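Local coordinates for protein tRNA (cytosine(38)-C(5))-methyltransferase (Schizosaccharomyces pombe, PDB 6FDF) that methylates carbon 5 of cytosine 38 in the anticodon loop of tRNA(Asp), using S-adenosyl-L-methionine as the methyl donor, at residues A[79-85]-A[102-108]; A[11-16]-A[74-80]. All blocks are in the same frame, centred on the assembly; numbering follows the deposited sequence.

Interaction 1: residues A[79-85]-A[102-108]; sequences WTMSPSC and SQAFLNI. With SAH (S-adenosyl-L-homocysteine), chain E.
Phe105 pushes its ring from helix 103-111 into a hollow formed by Met81, Pro83 and Cys85. Its CG lies anti to the backbone N (chi1 -180°), which swings the ring off the helix toward the loop that follows strand 78-81. There Phe105 CD1 meets Pro83 CB at 3.7 Å, the rigid proline ring making one wall. Cys85 SG approaches obliquely, 4.3 Å from the centroid of the Phe105 ring, while Met81 comes to the ring edge in a Met-aromatic contact, its SD 4.0 Å from Phe105 CE1. Bent at chi3 (84°), the flexible methionine carries CE on to the CG2 methyl of beta-branched Ile108, which also touches Trp79 CZ3 at 4.2 Å. With an alanine at Phe105 the hollow would probably stay unfilled, and both sulfurs would lose the ring they pack against. Just before the helix, small Ser102 lets the two backbones approach: its CA makes a CA-H...O contact of 3.3 Å with Ser84 O, and a water joins its OG to Cys85 O. Ala104 CB lies 3.5 Å from N6 of S-adenosylhomocysteine. Apolar and sulfur packing thus backs the loop bearing Cys85, the predicted catalytic residue, with a CA-H...O contact and a water bridge at the Ser102 end.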
ATOM      1  N   TRP A  79       3.693   2.982  16.061  1.00 27.40           N
ATOM      2  CA  TRP A  79       3.837   3.882  14.922  1.00 26.46           C
ATOM      3  C   TRP A  79       3.814   3.049  13.651  1.00 27.22           C
ATOM      4  O   TRP A  79       4.544   2.058  13.554  1.00 28.10           O
ATOM      5  CB  TRP A  79       5.158   4.657  14.950  1.00 29.02           C
ATOM      6  CG  TRP A  79       5.392   5.581  16.101  1.00 30.93           C
ATOM      7  CD1 TRP A  79       4.571   5.814  17.168  1.00 31.68           C
ATOM      8  CD2 TRP A  79       6.550   6.388  16.297  1.00 27.43           C
ATOM      9  NE1 TRP A  79       5.154   6.733  18.018  1.00 31.49           N
ATOM     10  CE2 TRP A  79       6.370   7.097  17.501  1.00 28.70           C
ATOM     11  CE3 TRP A  79       7.721   6.591  15.563  1.00 30.94           C
ATOM     12  CZ2 TRP A  79       7.324   7.984  17.990  1.00 31.17           C
ATOM     13  CZ3 TRP A  79       8.666   7.474  16.049  1.00 32.18           C
ATOM     14  CH2 TRP A  79       8.465   8.155  17.253  1.00 32.66           C
ATOM     15  N   THR A  80       2.979   3.436  12.690  1.00 28.53           N
ATOM     16  CA  THR A  80       3.011   2.834  11.361  1.00 27.21           C
ATOM     17  C   THR A  80       3.532   3.869  10.370  1.00 26.13           C
ATOM     18  O   THR A  80       3.321   5.075  10.541  1.00 27.01           O
ATOM     19  CB  THR A  80       1.628   2.326  10.925  1.00 28.72           C
ATOM     20  OG1 THR A  80       0.738   3.436  10.707  1.00 28.95           O
ATOM     21  CG2 THR A  80       1.041   1.375  11.967  1.00 33.06           C
ATOM     22  N   MET A  81       4.206   3.404   9.321  1.00 27.81           N
ATOM     23  CA  MET A  81       4.704   4.353   8.336  1.00 27.12           C
ATOM     24  C   MET A  81       4.920   3.658   7.003  1.00 32.67           C
ATOM     25  O   MET A  81       5.353   2.503   6.958  1.00 29.07           O
ATOM     26  CB  MET A  81       6.008   5.020   8.807  1.00 28.53           C
ATOM     27  CG  MET A  81       7.105   4.050   9.200  1.00 31.63           C
ATOM     28  SD  MET A  81       8.505   4.875   9.992  1.00 33.58           S
ATOM     29  CE  MET A  81       7.939   4.975  11.681  1.00 33.09           C
ATOM     30  N   SER A  82       4.611   4.382   5.927  1.00 31.51           N
ATOM     31  CA  SER A  82       4.912   3.961   4.559  1.00 32.51           C
ATOM     32  C   SER A  82       5.702   5.108   3.943  1.00 29.16           C
ATOM     33  O   SER A  82       5.165   5.917   3.171  1.00 30.83           O
ATOM     34  CB  SER A  82       3.640   3.633   3.773  1.00 32.89           C
ATOM     35  OG  SER A  82       3.956   3.005   2.537  1.00 41.12           O
ATOM     36  N   PRO A  83       6.983   5.229   4.285  1.00 29.71           N
ATOM     37  CA  PRO A  83       7.720   6.451   3.952  1.00 26.54           C
ATOM     38  C   PRO A  83       8.055   6.543   2.472  1.00 30.40           C
ATOM     39  O   PRO A  83       7.978   5.571   1.718  1.00 35.50           O
ATOM     40  CB  PRO A  83       8.992   6.345   4.803  1.00 32.29           C
ATOM     41  CG  PRO A  83       9.156   4.873   5.052  1.00 33.44           C
ATOM     42  CD  PRO A  83       7.753   4.342   5.178  1.00 31.19           C
ATOM     43  N   SER A  84       8.421   7.750   2.065  1.00 30.54           N
ATOM     44  CA  SER A  84       8.828   8.046   0.695  1.00 46.10           C
ATOM     45  C   SER A  84      10.349   8.070   0.703  1.00 52.89           C
ATOM     46  O   SER A  84      10.963   9.028   1.180  1.00 54.29           O
ATOM     47  CB  SER A  84       8.237   9.372   0.222  1.00 54.71           C
ATOM     48  OG  SER A  84       8.796   9.766  -1.020  1.00 57.10           O
ATOM     49  N   CYS A  85      10.963   7.006   0.186  1.00 45.38           N
ATOM     50  CA  CYS A  85      12.406   6.878   0.252  1.00 39.05           C
ATOM     51  C   CYS A  85      13.100   6.883  -1.105  1.00 44.17           C
ATOM     52  O   CYS A  85      14.335   6.913  -1.141  1.00 45.56           O
ATOM     53  CB  CYS A  85      12.777   5.609   1.036  1.00 35.96           C
ATOM     54  SG  CYS A  85      12.397   5.813   2.808  1.00 41.29           S
ATOM     55  N   SER A 102      12.765  12.510   1.301  1.00 85.53           N
ATOM     56  CA  SER A 102      13.174  11.330   2.044  1.00 80.64           C
ATOM     57  C   SER A 102      13.935  11.772   3.274  1.00 76.73           C
ATOM     58  O   SER A 102      14.406  10.944   4.060  1.00 74.05           O
ATOM     59  CB  SER A 102      14.028  10.405   1.172  1.00 84.66           C
ATOM     60  OG  SER A 102      14.404   9.236   1.881  1.00 90.85           O
ATOM     61  N   GLN A 103      14.046  13.092   3.416  1.00 65.73           N
ATOM     62  CA  GLN A 103      14.532  13.747   4.615  1.00 54.71           C
ATOM     63  C   GLN A 103      13.555  13.489   5.743  1.00 46.67           C
ATOM     64  O   GLN A 103      13.951  13.405   6.911  1.00 43.22           O
ATOM     65  CB  GLN A 103      14.702  15.246   4.354  1.00 56.45           C
ATOM     66  CG  GLN A 103      15.035  16.084   5.575  1.00 65.74           C
ATOM     67  CD  GLN A 103      15.809  17.346   5.220  1.00 80.86           C
ATOM     68  OE1 GLN A 103      15.243  18.439   5.165  1.00 89.08           O
ATOM     69  NE2 GLN A 103      17.104  17.197   4.969  1.00 83.05           N
ATOM     70  N   ALA A 104      12.264  13.411   5.403  1.00 42.11           N
ATOM     71  CA  ALA A 104      11.240  13.098   6.392  1.00 40.06           C
ATOM     72  C   ALA A 104      11.500  11.755   7.065  1.00 32.29           C
ATOM     73  O   ALA A 104      11.359  11.640   8.287  1.00 31.03           O
ATOM     74  CB  ALA A 104       9.862  13.091   5.729  1.00 36.12           C
ATOM     75  N   PHE A 105      11.876  10.721   6.303  1.00 32.15           N
ATOM     76  CA  PHE A 105      12.143   9.444   6.965  1.00 32.03           C
ATOM     77  C   PHE A 105      13.385   9.541   7.839  1.00 30.28           C
ATOM     78  O   PHE A 105      13.401   9.027   8.963  1.00 31.96           O
ATOM     79  CB  PHE A 105      12.288   8.319   5.937  1.00 32.81           C
ATOM     80  CG  PHE A 105      12.566   6.962   6.552  1.00 27.94           C
ATOM     81  CD1 PHE A 105      11.624   6.345   7.362  1.00 29.37           C
ATOM     82  CD2 PHE A 105      13.766   6.308   6.307  1.00 34.71           C
ATOM     83  CE1 PHE A 105      11.874   5.110   7.930  1.00 33.11           C
ATOM     84  CE2 PHE A 105      14.024   5.063   6.863  1.00 33.68           C
ATOM     85  CZ  PHE A 105      13.075   4.462   7.676  1.00 29.99           C
ATOM     86  N   LEU A 106      14.416  10.244   7.363  1.00 30.93           N
ATOM     87  CA  LEU A 106      15.619  10.400   8.169  1.00 32.72           C
ATOM     88  C   LEU A 106      15.340  11.272   9.385  1.00 35.67           C
ATOM     89  O   LEU A 106      15.956  11.080  10.442  1.00 35.08           O
ATOM     90  CB  LEU A 106      16.749  10.986   7.326  1.00 41.26           C
ATOM     91  CG  LEU A 106      17.099  10.147   6.094  1.00 48.63           C
ATOM     92  CD1 LEU A 106      18.248  10.768   5.307  1.00 49.70           C
ATOM     93  CD2 LEU A 106      17.420   8.711   6.499  1.00 48.04           C
ATOM     94  N   ASN A 107      14.396  12.209   9.264  1.00 35.11           N
ATOM     95  CA  ASN A 107      14.000  12.995  10.426  1.00 33.24           C
ATOM     96  C   ASN A 107      13.372  12.108  11.491  1.00 27.77           C
ATOM     97  O   ASN A 107      13.666  12.263  12.683  1.00 32.55           O
ATOM     98  CB  ASN A 107      13.038  14.112  10.016  1.00 32.53           C
ATOM     99  CG  ASN A 107      12.629  14.984  11.193  1.00 34.60           C
ATOM    100  OD1 ASN A 107      13.461  15.660  11.798  1.00 36.44           O
ATOM    101  ND2 ASN A 107      11.339  14.974  11.520  1.00 35.27           N
ATOM    102  N   ILE A 108      12.517  11.163  11.086  1.00 29.45           N
ATOM    103  CA  ILE A 108      11.949  10.229  12.057  1.00 32.38           C
ATOM    104  C   ILE A 108      13.070   9.496  12.780  1.00 32.32           C
ATOM    105  O   ILE A 108      13.063   9.371  14.010  1.00 30.11           O
ATOM    106  CB  ILE A 108      10.982   9.245  11.375  1.00 29.43           C
ATOM    107  CG1 ILE A 108       9.763   9.981  10.813  1.00 30.10           C
ATOM    108  CG2 ILE A 108      10.519   8.178  12.365  1.00 31.35           C
ATOM    109  CD1 ILE A 108       8.918   9.123   9.886  1.00 28.75           C
TER
HETATM  110  N   SAH E 401       0.175   4.161   3.188  0.96 61.61           N
HETATM  111  CA  SAH E 401      -0.804   5.094   2.674  0.96 62.54           C
HETATM  112  CB  SAH E 401      -0.245   5.915   1.509  0.96 60.64           C
HETATM  113  CG  SAH E 401       1.274   6.045   1.590  0.96 59.67           C
HETATM  114  SD  SAH E 401       1.987   6.674   0.100  0.96 52.52           S
HETATM  115  C   SAH E 401      -2.042   4.360   2.266  0.96 68.45           C
HETATM  116  O   SAH E 401      -2.101   3.131   2.488  0.96 57.48           O
HETATM  117  OXT SAH E 401      -2.960   5.022   1.735  0.96 67.81           O
HETATM  118  C5' SAH E 401       3.042   7.840   0.886  0.96 42.54           C
HETATM  119  C4' SAH E 401       2.201   8.994   1.433  0.96 33.21           C
HETATM  120  O4' SAH E 401       3.061   9.812   2.204  0.96 32.56           O
HETATM  121  C3' SAH E 401       1.573   9.863   0.344  0.96 35.86           C
HETATM  122  O3' SAH E 401       0.177  10.020   0.593  0.96 35.19           O
HETATM  123  C2' SAH E 401       2.248  11.227   0.512  0.96 33.90           C
HETATM  124  O2' SAH E 401       1.325  12.309   0.343  0.96 35.33           O
HETATM  125  C1' SAH E 401       2.756  11.171   1.947  0.96 28.13           C
HETATM  126  N9  SAH E 401       4.007  11.922   2.184  0.96 32.80           N
HETATM  127  C8  SAH E 401       5.131  11.904   1.439  0.96 33.09           C
HETATM  128  N7  SAH E 401       6.071  12.721   1.973  0.96 33.36           N
HETATM  129  C5  SAH E 401       5.556  13.281   3.085  0.96 33.08           C
HETATM  130  C6  SAH E 401       6.016  14.232   4.118  0.96 34.05           C
HETATM  131  N6  SAH E 401       7.257  14.765   4.065  0.96 35.72           N
HETATM  132  N1  SAH E 401       5.145  14.542   5.107  0.96 33.33           N
HETATM  133  C2  SAH E 401       3.908  14.016   5.168  0.96 28.37           C
HETATM  134  N3  SAH E 401       3.425  13.145   4.263  0.96 29.09           N
HETATM  135  C4  SAH E 401       4.191  12.754   3.211  0.96 32.60           C
HETATM  136  O   HOH W   1      16.142   7.094   0.798  1.00 47.03           O

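Interaction 2: residues A[11-16]-A[74-80]; sequences LRVLEL and FDCKLWT
Leu14 spreads its two methyls over two aromatic rings: CD1 sits over a face of Phe74, 3.9 Å from the ring centroid, and CD2 over the five-membered ring of Trp79, 4.1 Å from that centroid. With CG anti to the backbone N (chi1 177°), the branched leucine reaches both, and Cys76 SG, a small sulfur side chain, can lie against the Leu14 backbone and CB. The backbones run as neighbouring parallel strands, pairing Val13 with Leu78, Leu14 with Trp79 and Glu15 with Thr80. Leu14 gives its N-H to Leu78 O at 2.9 Å and its O accepts from Thr80 N, both nearly straight; Leu16 N continues the ladder to Thr80 O. At the other end Arg12 O receives Lys77 N and, weakly, Leu78 N. The long side chain of Arg12, bent at chi3 (61°), turns its guanidinium edge to the C-terminal end of helix 68-74: NE donates to Asp75 O at 2.9 Å and NH2 to Phe74 O at 2.8 Å. Both oxygens lie near the guanidinium plane, though the donors stand above the carbonyl planes, and two bonds fix the group's rotation. On the sheet face of Val13 and Glu15, Val13 CG1 meets Leu78 CD2 at 3.8 Å, and Thr80 OG1 shares a water with Leu16 O. The Glu15 carboxylate is held by Tyr50 OH and His24 N. This is the centre of the Rossmann-like methyltransferase sheet: helix 22-29 packs on Val13, Leu78 and Thr80, Phe71 of helix 68-74 stacks on Trp79, and strands 34-41 and 121-127 flank the pair.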
ATOM      1  N   LEU A  11      -4.950   0.776  22.462  1.00 46.43           N
ATOM      2  CA  LEU A  11      -3.652   1.059  21.862  1.00 39.79           C
ATOM      3  C   LEU A  11      -3.704   2.387  21.116  1.00 38.47           C
ATOM      4  O   LEU A  11      -4.505   2.551  20.187  1.00 39.02           O
ATOM      5  CB  LEU A  11      -3.248  -0.073  20.918  1.00 38.85           C
ATOM      6  CG  LEU A  11      -1.902   0.052  20.199  1.00 35.85           C
ATOM      7  CD1 LEU A  11      -0.759  -0.059  21.190  1.00 37.46           C
ATOM      8  CD2 LEU A  11      -1.776  -1.003  19.112  1.00 37.64           C
ATOM      9  N   ARG A  12      -2.840   3.324  21.505  1.00 38.12           N
ATOM     10  CA  ARG A  12      -2.727   4.594  20.796  1.00 33.29           C
ATOM     11  C   ARG A  12      -1.779   4.413  19.615  1.00 31.06           C
ATOM     12  O   ARG A  12      -0.632   3.990  19.796  1.00 31.48           O
ATOM     13  CB  ARG A  12      -2.232   5.694  21.736  1.00 33.33           C
ATOM     14  CG  ARG A  12      -3.194   6.001  22.887  1.00 35.81           C
ATOM     15  CD  ARG A  12      -2.565   6.965  23.902  1.00 37.66           C
ATOM     16  NE  ARG A  12      -2.202   8.265  23.332  1.00 38.14           N
ATOM     17  CZ  ARG A  12      -3.048   9.284  23.175  1.00 42.41           C
ATOM     18  NH1 ARG A  12      -4.327   9.161  23.519  1.00 36.94           N
ATOM     19  NH2 ARG A  12      -2.618  10.430  22.663  1.00 42.24           N
ATOM     20  N   VAL A  13      -2.254   4.744  18.414  1.00 31.22           N
ATOM     21  CA  VAL A  13      -1.524   4.514  17.170  1.00 31.43           C
ATOM     22  C   VAL A  13      -1.270   5.840  16.469  1.00 28.69           C
ATOM     23  O   VAL A  13      -2.171   6.679  16.359  1.00 31.55           O
ATOM     24  CB  VAL A  13      -2.292   3.559  16.237  1.00 29.67           C
ATOM     25  CG1 VAL A  13      -1.467   3.268  14.982  1.00 30.95           C
ATOM     26  CG2 VAL A  13      -2.651   2.278  16.962  1.00 29.15           C
ATOM     27  N   LEU A  14      -0.045   6.020  15.978  1.00 28.11           N
ATOM     28  CA  LEU A  14       0.310   7.154  15.130  1.00 30.07           C
ATOM     29  C   LEU A  14       0.502   6.636  13.710  1.00 28.63           C
ATOM     30  O   LEU A  14       1.330   5.751  13.480  1.00 29.16           O
ATOM     31  CB  LEU A  14       1.580   7.835  15.638  1.00 30.11           C
ATOM     32  CG  LEU A  14       2.127   9.000  14.814  1.00 31.65           C
ATOM     33  CD1 LEU A  14       1.137  10.164  14.809  1.00 32.05           C
ATOM     34  CD2 LEU A  14       3.483   9.427  15.352  1.00 33.76           C
ATOM     35  N   GLU A  15      -0.248   7.189  12.766  1.00 28.52           N
ATOM     36  CA  GLU A  15      -0.302   6.671  11.397  1.00 26.72           C
ATOM     37  C   GLU A  15       0.378   7.688  10.478  1.00 28.66           C
ATOM     38  O   GLU A  15      -0.251   8.629   9.997  1.00 30.57           O
ATOM     39  CB  GLU A  15      -1.761   6.403  11.012  1.00 29.87           C
ATOM     40  CG  GLU A  15      -1.991   5.716   9.682  1.00 29.89           C
ATOM     41  CD  GLU A  15      -3.469   5.475   9.422  1.00 31.46           C
ATOM     42  OE1 GLU A  15      -3.800   4.920   8.351  1.00 30.67           O
ATOM     43  OE2 GLU A  15      -4.300   5.841  10.288  1.00 35.60           O
ATOM     44  N   LEU A  16       1.678   7.497  10.253  1.00 29.05           N
ATOM     45  CA  LEU A  16       2.479   8.427   9.463  1.00 28.56           C
ATOM     46  C   LEU A  16       2.426   8.061   7.985  1.00 27.18           C
ATOM     47  O   LEU A  16       2.442   6.876   7.632  1.00 27.60           O
ATOM     48  CB  LEU A  16       3.929   8.411   9.944  1.00 28.14           C
ATOM     49  CG  LEU A  16       4.144   8.799  11.408  1.00 30.57           C
ATOM     50  CD1 LEU A  16       5.553   8.465  11.859  1.00 29.61           C
ATOM     51  CD2 LEU A  16       3.850  10.279  11.592  1.00 34.37           C
ATOM     52  N   PHE A  74       1.825  13.164  20.905  1.00 33.34           N
ATOM     53  CA  PHE A  74       1.059  12.055  20.339  1.00 33.34           C
ATOM     54  C   PHE A  74       0.967  10.891  21.319  1.00 36.01           C
ATOM     55  O   PHE A  74      -0.085  10.250  21.434  1.00 37.01           O
ATOM     56  CB  PHE A  74       1.686  11.586  19.025  1.00 32.77           C
ATOM     57  CG  PHE A  74       1.561  12.575  17.903  1.00 34.60           C
ATOM     58  CD1 PHE A  74       0.388  13.291  17.720  1.00 40.71           C
ATOM     59  CD2 PHE A  74       2.613  12.783  17.027  1.00 36.20           C
ATOM     60  CE1 PHE A  74       0.268  14.206  16.687  1.00 45.22           C
ATOM     61  CE2 PHE A  74       2.501  13.701  15.993  1.00 37.51           C
ATOM     62  CZ  PHE A  74       1.328  14.411  15.823  1.00 41.22           C
ATOM     63  N   ASP A  75       2.076  10.569  21.985  1.00 31.77           N
ATOM     64  CA  ASP A  75       2.126   9.541  23.025  1.00 33.31           C
ATOM     65  C   ASP A  75       1.549   8.211  22.528  1.00 34.66           C
ATOM     66  O   ASP A  75       0.614   7.649  23.102  1.00 35.81           O
ATOM     67  CB  ASP A  75       1.406  10.018  24.287  1.00 35.52           C
ATOM     68  CG  ASP A  75       1.616   9.090  25.466  1.00 38.96           C
ATOM     69  OD1 ASP A  75       2.735   8.551  25.608  1.00 41.35           O
ATOM     70  OD2 ASP A  75       0.661   8.900  26.246  1.00 43.99           O
ATOM     71  N   CYS A  76       2.122   7.709  21.439  1.00 31.49           N
ATOM     72  CA  CYS A  76       1.610   6.521  20.769  1.00 33.20           C
ATOM     73  C   CYS A  76       2.546   5.336  20.963  1.00 35.06           C
ATOM     74  O   CYS A  76       3.773   5.478  20.917  1.00 33.64           O
ATOM     75  CB  CYS A  76       1.395   6.786  19.279  1.00 31.84           C
ATOM     76  SG  CYS A  76      -0.070   7.790  18.970  1.00 33.84           S
ATOM     77  N   LYS A  77       1.953   4.166  21.179  1.00 31.51           N
ATOM     78  CA  LYS A  77       2.709   2.953  21.435  1.00 31.94           C
ATOM     79  C   LYS A  77       2.978   2.153  20.168  1.00 31.42           C
ATOM     80  O   LYS A  77       3.906   1.335  20.147  1.00 31.34           O
ATOM     81  CB  LYS A  77       1.950   2.107  22.460  1.00 34.41           C
ATOM     82  CG  LYS A  77       2.669   0.866  22.944  1.00 42.26           C
ATOM     83  CD  LYS A  77       1.886   0.201  24.074  1.00 51.24           C
ATOM     84  CE  LYS A  77       2.307   0.718  25.450  1.00 58.04           C
ATOM     85  NZ  LYS A  77       2.260   2.200  25.581  1.00 61.17           N
ATOM     86  N   LEU A  78       2.189   2.365  19.119  1.00 29.57           N
ATOM     87  CA  LEU A  78       2.457   1.813  17.796  1.00 27.54           C
ATOM     88  C   LEU A  78       2.600   2.969  16.817  1.00 28.67           C
ATOM     89  O   LEU A  78       1.742   3.855  16.778  1.00 28.51           O
ATOM     90  CB  LEU A  78       1.332   0.875  17.334  1.00 30.65           C
ATOM     91  CG  LEU A  78       1.349   0.521  15.840  1.00 30.92           C
ATOM     92  CD1 LEU A  78       2.589  -0.305  15.487  1.00 30.13           C
ATOM     93  CD2 LEU A  78       0.085  -0.222  15.421  1.00 30.25           C
ATOM     94  N   TRP A  79       3.693   2.982  16.061  1.00 27.40           N
ATOM     95  CA  TRP A  79       3.837   3.882  14.922  1.00 26.46           C
ATOM     96  C   TRP A  79       3.814   3.049  13.651  1.00 27.22           C
ATOM     97  O   TRP A  79       4.544   2.058  13.554  1.00 28.10           O
ATOM     98  CB  TRP A  79       5.158   4.657  14.950  1.00 29.02           C
ATOM     99  CG  TRP A  79       5.392   5.581  16.101  1.00 30.93           C
ATOM    100  CD1 TRP A  79       4.571   5.814  17.168  1.00 31.68           C
ATOM    101  CD2 TRP A  79       6.550   6.388  16.297  1.00 27.43           C
ATOM    102  NE1 TRP A  79       5.154   6.733  18.018  1.00 31.49           N
ATOM    103  CE2 TRP A  79       6.370   7.097  17.501  1.00 28.70           C
ATOM    104  CE3 TRP A  79       7.721   6.591  15.563  1.00 30.94           C
ATOM    105  CZ2 TRP A  79       7.324   7.984  17.990  1.00 31.17           C
ATOM    106  CZ3 TRP A  79       8.666   7.474  16.049  1.00 32.18           C
ATOM    107  CH2 TRP A  79       8.465   8.155  17.253  1.00 32.66           C
ATOM    108  N   THR A  80       2.979   3.436  12.690  1.00 28.53           N
ATOM    109  CA  THR A  80       3.011   2.834  11.361  1.00 27.21           C
ATOM    110  C   THR A  80       3.532   3.869  10.370  1.00 26.13           C
ATOM    111  O   THR A  80       3.321   5.075  10.541  1.00 27.01           O
ATOM    112  CB  THR A  80       1.628   2.326  10.925  1.00 28.72           C
ATOM    113  OG1 THR A  80       0.738   3.436  10.707  1.00 28.95           O
ATOM    114  CG2 THR A  80       1.041   1.375  11.967  1.00 33.06           C
TER
HETATM  115  O   HOH W   2       1.105   4.571   8.169  1.00 35.97           O

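From the N terminus, strand 11-16 leads through 57 residues that include helices and strands before 74-80 returns beside it, so interaction 2 closes a long loop and sets two parallel strands at the middle of the sheet. The chain then continues along strand 78-81 and a long loop, with 16 residues between the segments, none in helix or strand, to helix 103-111, where interaction 1 closes a much shorter one, the first half of a beta-alpha-beta unit ending in strand 121-127. The loops neither nest nor cross; they follow in series and share Trp79 and Thr80. Leu16 joins them directly, packing on Met81 and Ile108, so the sheet and helix 103-111 pack together through Leu16.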